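PDB 3SAO: extracellular fatty acid-binding protein from Gallus gallus, which binds bacterial ferric siderophores, long-chain fatty acids and lysophosphatidic acid as a siderocalin-like lipocalin, and may act as an antibacterial factor. Local coordinates for residues Ala16-Thr21 and Ala126-Leu131. Sequence-based numbering, arbitrary orientation.
Sequences ALASNT and AIFRKL
Phe-128 reaches from its helix to the strand 16-18 and meets it with the far end of its ring, between the methyl groups of Ala-16 and Ala-18. CB leaves the helix in the direction of the strand. CG lies anti to the backbone N (chi1 -178°), which carries the ring straight out from the helix. Farther out, Phe-128 CE2 lies 3.9 Å from Ala-16 CB. That methyl approaches obliquely. Phe-128 CZ, the tip, is 3.8 Å from Leu-17 C and 3.9 Å from Ala-18 N. Both of these backbone atoms lie near the ring plane, so the edge of the ring points at the peptide group joining the two residues. Ala-18 CB also sits 3.9 Å from Phe-128 CZ. No hydrogen bond crosses the contact; it rests on van der Waals packing of the ring against two methyl groups and a peptide group. The short side chains of Ala-16 and Ala-18 probably let the ring tip come close to the strand backbone.

Leu-17 points the other way, and its side chain touches Arg-112 of the ligand site. One strand thus meets the helix on one side and borders the binding region on the other. Farther along, Thr-21, an enterobactin-binding residue, N-caps the next helix through OG1 to Phe-24 N. Helix 122-133 packs against the outside of the lipocalin barrel, with its segment nearly parallel to strand 16-18 (6°) and the axes 10.0 Å apart. Strand 10-18 pairs with strands 106-115 and 142-144, and Phe-128 also touches Met-111 and Leu-113 of the first and Val-142 of the second.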
ATOM      1  N   ALA A  16       5.843  -2.283  -4.215  1.00 40.81           N
ATOM      2  CA  ALA A  16       5.845  -1.580  -5.503  1.00 41.18           C
ATOM      3  C   ALA A  16       4.623  -0.692  -5.598  1.00 41.40           C
ATOM      4  O   ALA A  16       3.640  -0.909  -4.924  1.00 41.46           O
ATOM      5  CB  ALA A  16       5.870  -2.567  -6.675  1.00 43.22           C
ATOM      6  N   LEU A  17       4.747   0.304  -6.451  1.00 41.99           N
ATOM      7  CA  LEU A  17       3.804   1.380  -6.658  1.00 42.23           C
ATOM      8  C   LEU A  17       3.725   1.667  -8.129  1.00 44.60           C
ATOM      9  O   LEU A  17       4.698   1.482  -8.867  1.00 44.80           O
ATOM     10  CB  LEU A  17       4.285   2.660  -5.974  1.00 41.82           C
ATOM     11  CG  LEU A  17       4.599   2.565  -4.481  1.00 45.58           C
ATOM     12  CD1 LEU A  17       5.202   3.927  -4.030  1.00 48.66           C
ATOM     13  CD2 LEU A  17       3.371   2.208  -3.684  1.00 44.45           C
ATOM     14  N   ALA A  18       2.572   2.151  -8.556  1.00 43.13           N
ATOM     15  CA  ALA A  18       2.423   2.646  -9.907  1.00 47.32           C
ATOM     16  C   ALA A  18       1.569   3.909  -9.901  1.00 51.32           C
ATOM     17  O   ALA A  18       0.477   3.932  -9.316  1.00 52.18           O
ATOM     18  CB  ALA A  18       1.833   1.574 -10.829  1.00 46.29           C
ATOM     19  N   SER A  19       2.037   4.941 -10.605  1.00 54.25           N
ATOM     20  CA  SER A  19       1.306   6.218 -10.698  1.00 57.85           C
ATOM     21  C   SER A  19       1.894   7.074 -11.803  1.00 60.61           C
ATOM     22  O   SER A  19       3.018   6.832 -12.229  1.00 59.48           O
ATOM     23  CB  SER A  19       1.387   6.979  -9.369  1.00 59.27           C
ATOM     24  OG  SER A  19       1.073   8.362  -9.495  1.00 66.52           O
ATOM     25  N   ASN A  20       1.157   8.102 -12.225  1.00 61.92           N
ATOM     26  CA  ASN A  20       1.606   8.973 -13.314  1.00 66.83           C
ATOM     27  C   ASN A  20       1.752  10.458 -12.934  1.00 70.22           C
ATOM     28  O   ASN A  20       1.856  11.311 -13.807  1.00 70.99           O
ATOM     29  CB  ASN A  20       0.682   8.823 -14.544  1.00 69.05           C
ATOM     30  CG  ASN A  20      -0.745   9.302 -14.293  1.00 68.87           C
ATOM     31  OD1 ASN A  20      -1.157   9.545 -13.161  1.00 70.08           O
ATOM     32  ND2 ASN A  20      -1.506   9.446 -15.377  1.00 71.90           N
ATOM     33  N   THR A  21       1.813  10.775 -11.643  1.00 70.80           N
ATOM     34  CA  THR A  21       2.038  12.161 -11.237  1.00 75.28           C
ATOM     35  C   THR A  21       3.493  12.560 -11.493  1.00 77.63           C
ATOM     36  O   THR A  21       4.395  11.721 -11.446  1.00 75.05           O
ATOM     37  CB  THR A  21       1.683  12.418  -9.756  1.00 74.01           C
ATOM     38  OG1 THR A  21       2.695  11.870  -8.905  1.00 74.23           O
ATOM     39  CG2 THR A  21       0.314  11.808  -9.407  1.00 74.89           C
ATOM     40  N   ALA A 126       4.520 -10.042 -11.528  1.00 50.97           N
ATOM     41  CA  ALA A 126       3.953 -10.201 -12.868  1.00 51.85           C
ATOM     42  C   ALA A 126       2.476  -9.789 -12.947  1.00 49.85           C
ATOM     43  O   ALA A 126       2.077  -9.090 -13.904  1.00 50.34           O
ATOM     44  CB  ALA A 126       4.149 -11.626 -13.365  1.00 53.79           C
ATOM     45  N   ILE A 127       1.680 -10.145 -11.934  1.00 47.87           N
ATOM     46  CA  ILE A 127       0.254  -9.770 -11.921  1.00 48.00           C
ATOM     47  C   ILE A 127       0.103  -8.265 -11.737  1.00 44.19           C
ATOM     48  O   ILE A 127      -0.765  -7.639 -12.358  1.00 44.06           O
ATOM     49  CB  ILE A 127      -0.592 -10.530 -10.836  1.00 47.64           C
ATOM     50  CG1 ILE A 127      -2.012  -9.971 -10.740  1.00 51.86           C
ATOM     51  CG2 ILE A 127      -0.008 -10.441  -9.452  1.00 56.63           C
ATOM     52  CD1 ILE A 127      -2.760 -10.032 -12.015  1.00 59.81           C
ATOM     53  N   PHE A 128       0.911  -7.701 -10.850  1.00 43.42           N
ATOM     54  CA  PHE A 128       0.907  -6.244 -10.633  1.00 42.77           C
ATOM     55  C   PHE A 128       1.198  -5.487 -11.940  1.00 41.34           C
ATOM     56  O   PHE A 128       0.454  -4.556 -12.314  1.00 39.67           O
ATOM     57  CB  PHE A 128       1.928  -5.876  -9.578  1.00 41.10           C
ATOM     58  CG  PHE A 128       1.975  -4.415  -9.259  1.00 43.34           C
ATOM     59  CD1 PHE A 128       0.971  -3.809  -8.499  1.00 43.33           C
ATOM     60  CD2 PHE A 128       3.051  -3.663  -9.648  1.00 46.08           C
ATOM     61  CE1 PHE A 128       1.034  -2.430  -8.211  1.00 45.29           C
ATOM     62  CE2 PHE A 128       3.111  -2.305  -9.372  1.00 46.39           C
ATOM     63  CZ  PHE A 128       2.104  -1.700  -8.645  1.00 49.02           C
ATOM     64  N   ARG A 129       2.285  -5.877 -12.614  1.00 44.00           N
ATOM     65  CA  ARG A 129       2.691  -5.215 -13.871  1.00 46.24           C
ATOM     66  C   ARG A 129       1.621  -5.365 -14.970  1.00 48.07           C
ATOM     67  O   ARG A 129       1.282  -4.387 -15.645  1.00 47.41           O
ATOM     68  CB  ARG A 129       4.065  -5.701 -14.347  1.00 47.26           C
ATOM     69  CG  ARG A 129       5.255  -5.190 -13.521  1.00 50.40           C
ATOM     70  CD  ARG A 129       6.591  -5.476 -14.192  1.00 56.43           C
ATOM     71  NE  ARG A 129       7.695  -4.894 -13.431  1.00 60.67           N
ATOM     72  CZ  ARG A 129       8.058  -3.610 -13.474  1.00 63.15           C
ATOM     73  NH1 ARG A 129       7.450  -2.748 -14.275  1.00 59.62           N
ATOM     74  NH2 ARG A 129       9.063  -3.191 -12.722  1.00 64.60           N
ATOM     75  N   LYS A 130       1.043  -6.556 -15.084  1.00 47.98           N
ATOM     76  CA  LYS A 130      -0.118  -6.789 -15.946  1.00 48.69           C
ATOM     77  C   LYS A 130      -1.292  -5.866 -15.680  1.00 46.03           C
ATOM     78  O   LYS A 130      -1.828  -5.245 -16.592  1.00 47.39           O
ATOM     79  CB  LYS A 130      -0.618  -8.222 -15.812  1.00 50.38           C
ATOM     80  CG  LYS A 130      -1.725  -8.568 -16.781  1.00 56.38           C
ATOM     81  CD  LYS A 130      -2.095 -10.039 -16.743  1.00 60.97           C
ATOM     82  CE  LYS A 130      -2.809 -10.395 -15.454  1.00 63.87           C
ATOM     83  NZ  LYS A 130      -3.360 -11.777 -15.498  1.00 72.54           N
ATOM     84  N   LEU A 131      -1.747  -5.820 -14.440  1.00 42.66           N
ATOM     85  CA  LEU A 131      -2.867  -4.956 -14.125  1.00 43.60           C
ATOM     86  C   LEU A 131      -2.532  -3.461 -14.239  1.00 41.38           C
ATOM     87  O   LEU A 131      -3.407  -2.683 -14.619  1.00 42.77           O
ATOM     88  CB  LEU A 131      -3.400  -5.277 -12.742  1.00 42.74           C
ATOM     89  CG  LEU A 131      -4.007  -6.680 -12.625  1.00 42.29           C
ATOM     90  CD1 LEU A 131      -4.406  -6.955 -11.174  1.00 43.67           C
ATOM     91  CD2 LEU A 131      -5.192  -6.878 -13.588  1.00 49.05           C
TER